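Local structure of hydrolase, alpha/beta hydrolase FOLD family (Staphylococcus aureus, 2XMZ) at residues A[37-42]-A[257-262]; A[64-69]-A[97-102]; A[134-139]-A[146-151]. The protein catalyses the elimination of pyruvate that forms 2-succinyl-6-hydroxy-2,4-cyclohexadiene-1-carboxylate, a step of menaquinone biosynthesis. All coordinates share one frame; numbering follows the deposited sequence.

Contact 1 (A[37-42]-A[257-262]); sequences EKFTDN and TMILGF
The phenyl ring of Phe39 meets two branched side chains of one helix, Ile259 and Leu260, along its CD1, CE1 and CZ atoms, and Ile259 CG2 and Leu260 CD2 both approach it obliquely. CD1 lies 3.5 Å from CD2 of Leu260, while CE1 lies 3.5 Å from CG2 of Ile259. CZ reaches a little further along the isoleucine, 3.6 Å from its CB. The side chains of Phe39 and Ile259 run across each other at about a right angle. The isoleucine presents its CB and the CG2 branch, the one anti to its backbone N, and CG1 keeps only a looser contact, 4.0 Å from Phe39 CZ. Leu260 CD2 also packs 3.8 Å from the carbonyl O of Lys38, so the leucine covers both the ring and the backbone just before it. The side-chain contacts are apolar; the amine of Lys38 turns to Asn34 O instead. Beyond the ring, Ile259 touches Ile112, Leu211 and Leu213 of the adjacent strands 110-114 and 210-215, and Leu260 touches Tyr43. Helix 36-40, which leads into strand 44-48, is thus packed against helix 252-266, which lies on the sheet, the paired arrangement of first and last helices on one side of an alpha/beta hydrolase.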
loop_
_atom_site.group_PDB
_atom_site.type_symbol
_atom_site.label_atom_id
_atom_site.label_comp_id
_atom_site.label_asym_id
_atom_site.label_seq_id
_atom_site.Cartn_x
_atom_site.Cartn_y
_atom_site.Cartn_z
ATOM N N GLU A 37 10.469 3.505 13.933
ATOM C CA GLU A 37 11.654 4.029 14.621
ATOM C C GLU A 37 12.864 4.169 13.706
ATOM O O GLU A 37 13.685 5.059 13.903
ATOM C CB GLU A 37 11.999 3.185 15.840
ATOM C CG GLU A 37 11.055 3.417 16.995
ATOM C CD GLU A 37 11.644 3.006 18.323
ATOM O OE1 GLU A 37 12.704 3.550 18.708
ATOM O OE2 GLU A 37 11.044 2.141 18.993
ATOM N N LYS A 38 12.957 3.316 12.692
ATOM C CA LYS A 38 14.054 3.418 11.730
ATOM C C LYS A 38 13.944 4.724 10.929
ATOM O O LYS A 38 14.949 5.252 10.470
ATOM C CB LYS A 38 14.107 2.202 10.784
ATOM C CG LYS A 38 13.925 0.843 11.479
ATOM C CD LYS A 38 15.191 0.358 12.169
ATOM C CE LYS A 38 14.865 -0.747 13.168
ATOM N NZ LYS A 38 13.761 -1.630 12.681
ATOM N N PHE A 39 12.728 5.255 10.787
ATOM C CA PHE A 39 12.534 6.504 10.038
ATOM C C PHE A 39 12.423 7.769 10.890
ATOM O O PHE A 39 12.922 8.820 10.484
ATOM C CB PHE A 39 11.402 6.370 9.013
ATOM C CG PHE A 39 11.638 5.253 8.022
ATOM C CD1 PHE A 39 12.520 5.424 6.962
ATOM C CD2 PHE A 39 11.034 4.021 8.192
ATOM C CE1 PHE A 39 12.782 4.388 6.075
ATOM C CE2 PHE A 39 11.271 2.973 7.293
ATOM C CZ PHE A 39 12.160 3.160 6.237
ATOM N N THR A 40 11.830 7.670 12.078
ATOM C CA THR A 40 11.662 8.842 12.947
ATOM C C THR A 40 12.994 9.468 13.413
ATOM O O THR A 40 13.032 10.619 13.842
ATOM C CB THR A 40 10.745 8.556 14.151
ATOM O OG1 THR A 40 11.249 7.431 14.883
ATOM C CG2 THR A 40 9.309 8.266 13.668
ATOM N N ASP A 41 14.081 8.708 13.305
ATOM C CA ASP A 41 15.425 9.240 13.516
ATOM C C ASP A 41 15.653 10.537 12.726
ATOM O O ASP A 41 16.290 11.466 13.221
ATOM C CB ASP A 41 16.480 8.202 13.105
ATOM C CG ASP A 41 16.736 7.139 14.173
ATOM O OD1 ASP A 41 16.128 7.181 15.279
ATOM O OD2 ASP A 41 17.570 6.247 13.884
ATOM N N ASN A 42 15.127 10.584 11.502
ATOM C CA ASN A 42 15.355 11.699 10.575
ATOM C C ASN A 42 14.096 12.221 9.878
ATOM O O ASN A 42 14.151 13.226 9.171
ATOM C CB ASN A 42 16.369 11.287 9.495
ATOM C CG ASN A 42 17.761 11.005 10.058
ATOM O OD1 ASN A 42 18.220 9.860 10.049
ATOM N ND2 ASN A 42 18.438 12.048 10.543
ATOM N N THR A 257 16.738 0.098 4.438
ATOM C CA THR A 257 17.936 0.653 3.807
ATOM C C THR A 257 17.602 1.293 2.458
ATOM O O THR A 257 18.058 2.402 2.177
ATOM C CB THR A 257 18.995 -0.434 3.610
ATOM O OG1 THR A 257 19.301 -1.019 4.878
ATOM C CG2 THR A 257 20.272 0.138 2.982
ATOM N N MET A 258 16.804 0.596 1.640
ATOM C CA MET A 258 16.389 1.131 0.340
ATOM C C MET A 258 15.603 2.431 0.479
ATOM O O MET A 258 15.814 3.364 -0.291
ATOM C CB MET A 258 15.586 0.118 -0.486
ATOM C CG MET A 258 16.355 -1.099 -1.030
ATOM S SD MET A 258 17.821 -0.770 -2.042
ATOM C CE MET A 258 19.113 -0.657 -0.790
ATOM N N ILE A 259 14.723 2.506 1.469
ATOM C CA ILE A 259 13.880 3.697 1.639
ATOM C C ILE A 259 14.734 4.884 2.094
ATOM O O ILE A 259 14.673 5.967 1.504
ATOM C CB ILE A 259 12.758 3.466 2.660
ATOM C CG1 ILE A 259 11.950 2.204 2.321
ATOM C CG2 ILE A 259 11.838 4.697 2.748
ATOM C CD1 ILE A 259 11.119 2.298 1.082
ATOM N N LEU A 260 15.529 4.655 3.137
ATOM C CA LEU A 260 16.393 5.680 3.707
ATOM C C LEU A 260 17.352 6.251 2.665
ATOM O O LEU A 260 17.555 7.455 2.619
ATOM C CB LEU A 260 17.165 5.132 4.906
ATOM C CG LEU A 260 16.382 4.835 6.192
ATOM C CD1 LEU A 260 17.244 3.992 7.154
ATOM C CD2 LEU A 260 15.926 6.105 6.891
ATOM N N GLY A 261 17.901 5.381 1.815
ATOM C CA GLY A 261 18.852 5.782 0.779
ATOM C C GLY A 261 18.200 6.620 -0.312
ATOM O O GLY A 261 18.797 7.593 -0.798
ATOM N N PHE A 262 16.987 6.232 -0.704
ATOM C CA PHE A 262 16.166 7.011 -1.640
ATOM C C PHE A 262 15.862 8.364 -1.014
ATOM O O PHE A 262 16.196 9.407 -1.587
ATOM C CB PHE A 262 14.857 6.264 -1.952
ATOM C CG PHE A 262 13.828 7.076 -2.735
ATOM C CD1 PHE A 262 14.013 7.359 -4.094
ATOM C CD2 PHE A 262 12.666 7.535 -2.111
ATOM C CE1 PHE A 262 13.033 8.092 -4.822
ATOM C CE2 PHE A 262 11.687 8.273 -2.818
ATOM C CZ PHE A 262 11.870 8.538 -4.186
#

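Contact 2 (A[64-69]-A[97-102]); sequences WNFDYI and ALYYAI
Tyr99 and Phe66 account for most of the surface buried here, and they illustrate how an aromatic ring can be packed by an aliphatic carbon as well as by a neighbouring ring. CB of Phe66 sits 3.5 Å from the centroid of the Tyr99 ring and only 4° off its normal, a CH-pi contact placed almost exactly over the middle of the face. The two rings meet obliquely, with their planes inclined at 41° and their centroids 5.1 Å apart. From its position above the tyrosine, Phe66 leans back towards the base of the Tyr99 side chain, where its CD1 comes within 3.5 Å of Tyr99 CB. The first torsion of Tyr99, with CG anti to the backbone N (chi1 -171°), sends the side chain towards helix 66-77, and the ring turns a face to Phe66 CB. The phenol end passes near the backbone of Asp67, with OH 4.4 Å from Asp67 N, too far for a bond. The first turn of that helix is itself held by Asn65, the N-cap residue, whose OD1 accepts a nearly straight hydrogen bond of 3.0 Å from Tyr68 N. Phe66 therefore stands at the very start of its helix. Helix 66-77 and helix 92-103, the latter following a probable nucleophile elbow, meet here; Phe66 also touches Arg95 and Val96 of helix 92-103 and Tyr191 of helix 181-191, while Tyr99 reaches on to Thr70.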
loop_
_atom_site.group_PDB
_atom_site.type_symbol
_atom_site.label_atom_id
_atom_site.label_comp_id
_atom_site.label_asym_id
_atom_site.label_seq_id
_atom_site.Cartn_x
_atom_site.Cartn_y
_atom_site.Cartn_z
ATOM N N TRP A 64 -16.543 3.591 -0.848
ATOM C CA TRP A 64 -15.136 3.794 -0.620
ATOM C C TRP A 64 -14.354 3.718 -1.926
ATOM O O TRP A 64 -13.408 2.971 -2.028
ATOM C CB TRP A 64 -14.601 2.766 0.372
ATOM C CG TRP A 64 -15.307 2.779 1.710
ATOM C CD1 TRP A 64 -16.090 3.783 2.240
ATOM C CD2 TRP A 64 -15.255 1.759 2.675
ATOM N NE1 TRP A 64 -16.540 3.415 3.490
ATOM C CE2 TRP A 64 -16.032 2.177 3.779
ATOM C CE3 TRP A 64 -14.647 0.496 2.711
ATOM C CZ2 TRP A 64 -16.203 1.387 4.908
ATOM C CZ3 TRP A 64 -14.816 -0.286 3.847
ATOM C CH2 TRP A 64 -15.579 0.164 4.921
ATOM N N ASN A 65 -14.757 4.494 -2.921
ATOM C CA ASN A 65 -14.052 4.492 -4.204
ATOM C C ASN A 65 -12.767 5.341 -4.129
ATOM O O ASN A 65 -12.446 5.902 -3.084
ATOM C CB ASN A 65 -15.007 4.907 -5.340
ATOM C CG ASN A 65 -15.675 6.260 -5.089
ATOM O OD1 ASN A 65 -15.132 7.122 -4.392
ATOM N ND2 ASN A 65 -16.862 6.442 -5.648
ATOM N N PHE A 66 -12.017 5.423 -5.214
ATOM C CA PHE A 66 -10.777 6.177 -5.182
ATOM C C PHE A 66 -10.915 7.682 -4.906
ATOM O O PHE A 66 -10.030 8.277 -4.299
ATOM C CB PHE A 66 -9.912 5.871 -6.412
ATOM C CG PHE A 66 -9.166 4.574 -6.278
ATOM C CD1 PHE A 66 -7.883 4.560 -5.735
ATOM C CD2 PHE A 66 -9.789 3.355 -6.606
ATOM C CE1 PHE A 66 -7.194 3.341 -5.553
ATOM C CE2 PHE A 66 -9.134 2.145 -6.417
ATOM C CZ PHE A 66 -7.823 2.132 -5.920
ATOM N N ASP A 67 -12.028 8.279 -5.319
ATOM C CA ASP A 67 -12.208 9.699 -5.089
ATOM C C ASP A 67 -12.495 9.957 -3.614
ATOM O O ASP A 67 -11.996 10.925 -3.046
ATOM C CB ASP A 67 -13.343 10.288 -5.924
ATOM C CG ASP A 67 -13.509 11.790 -5.693
ATOM O OD1 ASP A 67 -14.550 12.221 -5.161
ATOM O OD2 ASP A 67 -12.579 12.548 -6.016
ATOM N N TYR A 68 -13.283 9.075 -3.009
ATOM C CA TYR A 68 -13.473 9.064 -1.551
ATOM C C TYR A 68 -12.146 8.946 -0.799
ATOM O O TYR A 68 -11.876 9.708 0.129
ATOM C CB TYR A 68 -14.412 7.927 -1.122
ATOM C CG TYR A 68 -14.617 7.862 0.382
ATOM C CD1 TYR A 68 -15.640 8.605 1.004
ATOM C CD2 TYR A 68 -13.795 7.061 1.180
ATOM C CE1 TYR A 68 -15.828 8.562 2.398
ATOM C CE2 TYR A 68 -13.974 7.000 2.568
ATOM C CZ TYR A 68 -14.984 7.754 3.166
ATOM O OH TYR A 68 -15.143 7.683 4.523
ATOM N N ILE A 69 -11.333 7.979 -1.182
ATOM C CA ILE A 69 -10.024 7.784 -0.539
ATOM C C ILE A 69 -9.108 8.995 -0.767
ATOM O O ILE A 69 -8.394 9.417 0.150
ATOM C CB ILE A 69 -9.344 6.498 -1.011
ATOM C CG1 ILE A 69 -10.149 5.288 -0.551
ATOM C CG2 ILE A 69 -7.885 6.397 -0.476
ATOM C CD1 ILE A 69 -10.011 4.123 -1.470
ATOM N N ALA A 97 -1.720 5.008 -3.547
ATOM C CA ALA A 97 -0.662 6.008 -3.662
ATOM C C ALA A 97 -0.476 6.441 -5.106
ATOM O O ALA A 97 -0.251 7.624 -5.397
ATOM C CB ALA A 97 0.666 5.501 -3.060
ATOM N N LEU A 98 -0.592 5.500 -6.041
ATOM C CA LEU A 98 -0.513 5.887 -7.465
ATOM C C LEU A 98 -1.680 6.792 -7.850
ATOM O O LEU A 98 -1.491 7.823 -8.498
ATOM C CB LEU A 98 -0.524 4.631 -8.354
ATOM C CG LEU A 98 0.843 3.967 -8.558
ATOM C CD1 LEU A 98 0.661 2.571 -9.161
ATOM C CD2 LEU A 98 1.698 4.791 -9.461
ATOM N N TYR A 99 -2.892 6.427 -7.412
ATOM C CA TYR A 99 -4.069 7.233 -7.709
ATOM C C TYR A 99 -3.880 8.617 -7.136
ATOM O O TYR A 99 -4.201 9.641 -7.791
ATOM C CB TYR A 99 -5.357 6.581 -7.173
ATOM C CG TYR A 99 -6.603 7.291 -7.654
ATOM C CD1 TYR A 99 -7.243 6.890 -8.815
ATOM C CD2 TYR A 99 -7.118 8.385 -6.960
ATOM C CE1 TYR A 99 -8.391 7.542 -9.285
ATOM C CE2 TYR A 99 -8.274 9.062 -7.426
ATOM C CZ TYR A 99 -8.892 8.629 -8.590
ATOM O OH TYR A 99 -10.018 9.266 -9.063
ATOM N N TYR A 100 -3.333 8.669 -5.929
ATOM C CA TYR A 100 -3.156 9.926 -5.268
ATOM C C TYR A 100 -2.077 10.774 -5.930
ATOM O O TYR A 100 -2.249 11.978 -6.041
ATOM C CB TYR A 100 -2.858 9.784 -3.771
ATOM C CG TYR A 100 -3.083 11.098 -3.072
ATOM C CD1 TYR A 100 -4.356 11.453 -2.607
ATOM C CD2 TYR A 100 -2.039 12.025 -2.925
ATOM C CE1 TYR A 100 -4.562 12.681 -1.982
ATOM C CE2 TYR A 100 -2.231 13.225 -2.308
ATOM C CZ TYR A 100 -3.508 13.556 -1.845
ATOM O OH TYR A 100 -3.696 14.766 -1.236
ATOM N N ALA A 101 -0.983 10.150 -6.358
ATOM C CA ALA A 101 0.085 10.871 -7.075
ATOM C C ALA A 101 -0.445 11.548 -8.322
ATOM O O ALA A 101 0.062 12.594 -8.715
ATOM C CB ALA A 101 1.256 9.930 -7.447
ATOM N N ILE A 102 -1.444 10.923 -8.955
ATOM C CA ILE A 102 -2.024 11.423 -10.205
ATOM C C ILE A 102 -3.197 12.393 -9.991
ATOM O O ILE A 102 -3.355 13.360 -10.738
ATOM C CB ILE A 102 -2.509 10.225 -11.067
ATOM C CG1 ILE A 102 -1.307 9.386 -11.512
ATOM C CG2 ILE A 102 -3.339 10.683 -12.276
ATOM C CD1 ILE A 102 -1.653 7.954 -11.941
#

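Contact 3 (A[134-139]-A[146-151]); sequences DARAKV and ELFVND
Phe148 inserts its ring against the helix that carries Arg136 and Val139, and only the rim of the ring does the touching. The closer part lies at CE1, which is 3.9 Å from Arg136 CB and 4.0 Å from Arg136 O. Both partner side chains come in near the ring plane, Arg136 with its CB and Val139 with CG1, the latter more distant at 4.4 Å from Phe148 CD1. A chi1 of -174° swings the Phe148 ring out from helix 145-152 towards helix 123-143. These are consecutive helices, joined by a very short turn, in the long helical insertion between strands 110-114 and 210-215 that forms the cap over the core in many alpha/beta hydrolases. On the buried side Phe148 goes on to Phe25 and Leu26, in the loop after strand 17-22 of the core, and its ring meets that of Trp152, so one side chain links the two cap helices with the core. The outer side is much looser: Val139 is exposed, and its longer contact with the ring is all that it adds. Arg136 lends only its first carbon and backbone oxygen to the ring: its chain is extended from CG to NE, and NH1 forms a salt bridge with Asp133 within its own helix.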
loop_
_atom_site.group_PDB
_atom_site.type_symbol
_atom_site.label_atom_id
_atom_site.label_comp_id
_atom_site.label_asym_id
_atom_site.label_seq_id
_atom_site.Cartn_x
_atom_site.Cartn_y
_atom_site.Cartn_z
ATOM N N ASP A 134 -15.505 -9.702 -6.154
ATOM C CA ASP A 134 -16.912 -9.757 -5.752
ATOM C C ASP A 134 -17.254 -11.107 -5.084
ATOM O O ASP A 134 -17.911 -11.138 -4.029
ATOM C CB ASP A 134 -17.833 -9.442 -6.937
ATOM C CG ASP A 134 -17.814 -7.940 -7.326
ATOM O OD1 ASP A 134 -17.067 -7.129 -6.717
ATOM O OD2 ASP A 134 -18.534 -7.570 -8.268
ATOM N N ALA A 135 -16.778 -12.205 -5.673
ATOM C CA ALA A 135 -16.934 -13.543 -5.069
ATOM C C ALA A 135 -16.276 -13.600 -3.680
ATOM O O ALA A 135 -16.872 -14.079 -2.713
ATOM C CB ALA A 135 -16.350 -14.603 -5.974
ATOM N N ARG A 136 -15.041 -13.112 -3.604
ATOM C CA ARG A 136 -14.311 -13.023 -2.345
ATOM C C ARG A 136 -15.077 -12.213 -1.294
ATOM O O ARG A 136 -15.211 -12.661 -0.149
ATOM C CB ARG A 136 -12.937 -12.418 -2.564
ATOM C CG ARG A 136 -11.966 -13.296 -3.305
ATOM C CD ARG A 136 -10.618 -12.622 -3.303
ATOM N NE ARG A 136 -9.585 -13.507 -3.806
ATOM C CZ ARG A 136 -8.664 -13.168 -4.694
ATOM N NH1 ARG A 136 -8.597 -11.927 -5.182
ATOM N NH2 ARG A 136 -7.778 -14.067 -5.071
ATOM N N ALA A 137 -15.588 -11.039 -1.687
ATOM C CA ALA A 137 -16.456 -10.240 -0.797
ATOM C C ALA A 137 -17.670 -11.037 -0.292
ATOM O O ALA A 137 -17.978 -11.015 0.894
ATOM C CB ALA A 137 -16.890 -8.936 -1.471
ATOM N N LYS A 138 -18.349 -11.756 -1.186
ATOM C CA LYS A 138 -19.467 -12.609 -0.773
ATOM C C LYS A 138 -19.024 -13.659 0.253
ATOM O O LYS A 138 -19.699 -13.858 1.257
ATOM C CB LYS A 138 -20.151 -13.273 -1.982
ATOM C CG LYS A 138 -21.081 -12.354 -2.807
ATOM C CD LYS A 138 -21.189 -12.885 -4.240
ATOM C CE LYS A 138 -22.601 -12.753 -4.815
ATOM N NZ LYS A 138 -22.745 -11.493 -5.580
ATOM N N VAL A 139 -17.880 -14.296 0.014
ATOM C CA VAL A 139 -17.315 -15.290 0.941
ATOM C C VAL A 139 -17.061 -14.669 2.325
ATOM O O VAL A 139 -17.276 -15.305 3.355
ATOM C CB VAL A 139 -15.992 -15.897 0.401
ATOM C CG1 VAL A 139 -15.364 -16.831 1.438
ATOM C CG2 VAL A 139 -16.231 -16.657 -0.914
ATOM N N GLU A 146 -11.983 -15.831 9.611
ATOM C CA GLU A 146 -11.044 -16.925 9.815
ATOM C C GLU A 146 -10.904 -17.820 8.578
ATOM O O GLU A 146 -9.790 -18.091 8.131
ATOM C CB GLU A 146 -11.394 -17.746 11.069
ATOM C CG GLU A 146 -10.310 -18.765 11.454
ATOM C CD GLU A 146 -10.534 -19.391 12.820
ATOM O OE1 GLU A 146 -11.224 -18.768 13.656
ATOM O OE2 GLU A 146 -10.029 -20.507 13.060
ATOM N N LEU A 147 -12.031 -18.245 8.013
ATOM C CA LEU A 147 -12.018 -19.142 6.859
ATOM C C LEU A 147 -11.410 -18.434 5.637
ATOM O O LEU A 147 -10.638 -19.022 4.883
ATOM C CB LEU A 147 -13.424 -19.697 6.580
ATOM C CG LEU A 147 -14.036 -20.611 7.676
ATOM C CD1 LEU A 147 -15.531 -20.828 7.463
ATOM C CD2 LEU A 147 -13.321 -21.965 7.860
ATOM N N PHE A 148 -11.732 -17.157 5.475
ATOM C CA PHE A 148 -11.132 -16.363 4.401
ATOM C C PHE A 148 -9.616 -16.297 4.505
ATOM O O PHE A 148 -8.913 -16.525 3.513
ATOM C CB PHE A 148 -11.733 -14.956 4.349
ATOM C CG PHE A 148 -11.254 -14.159 3.185
ATOM C CD1 PHE A 148 -11.870 -14.279 1.937
ATOM C CD2 PHE A 148 -10.157 -13.309 3.320
ATOM C CE1 PHE A 148 -11.413 -13.560 0.854
ATOM C CE2 PHE A 148 -9.692 -12.580 2.234
ATOM C CZ PHE A 148 -10.328 -12.706 0.998
ATOM N N VAL A 149 -9.119 -15.980 5.704
ATOM C CA VAL A 149 -7.676 -15.873 5.968
ATOM C C VAL A 149 -6.981 -17.222 5.734
ATOM O O VAL A 149 -5.894 -17.269 5.161
ATOM C CB VAL A 149 -7.384 -15.340 7.402
ATOM C CG1 VAL A 149 -5.896 -15.411 7.735
ATOM C CG2 VAL A 149 -7.852 -13.889 7.549
ATOM N N ASN A 150 -7.619 -18.316 6.157
ATOM C CA ASN A 150 -7.078 -19.646 5.900
ATOM C C ASN A 150 -6.805 -19.877 4.404
ATOM O O ASN A 150 -5.717 -20.339 4.026
ATOM C CB ASN A 150 -7.987 -20.724 6.500
ATOM C CG ASN A 150 -7.950 -20.732 8.021
ATOM O OD1 ASN A 150 -7.062 -20.141 8.644
ATOM N ND2 ASN A 150 -8.911 -21.413 8.626
ATOM N N ASP A 151 -7.776 -19.508 3.563
ATOM C CA ASP A 151 -7.639 -19.618 2.111
ATOM C C ASP A 151 -6.653 -18.570 1.555
ATOM O O ASP A 151 -5.849 -18.886 0.682
ATOM C CB ASP A 151 -9.004 -19.485 1.420
ATOM C CG ASP A 151 -9.898 -20.703 1.615
ATOM O OD1 ASP A 151 -9.528 -21.657 2.345
ATOM O OD2 ASP A 151 -10.997 -20.708 1.017
#

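How the contacts relate
From the N terminus, residues 37-42 come first, on helix 36-40 and the turn after it, and find their partner only in the final helix, so contact 1 closes a loop of over two hundred residues. The other two nest inside it: contact 2 closes round strand 84-90, and contact 3 then forms between successive helices of the cap; neither crosses the other. Contact 1 joins early and late helices of the core, contact 2 joins two core helices near the probable nucleophile elbow, and contact 3 lies in the cap. The centres of contacts 1 and 3 are 35 Å apart, on opposite sides of the chain's centre.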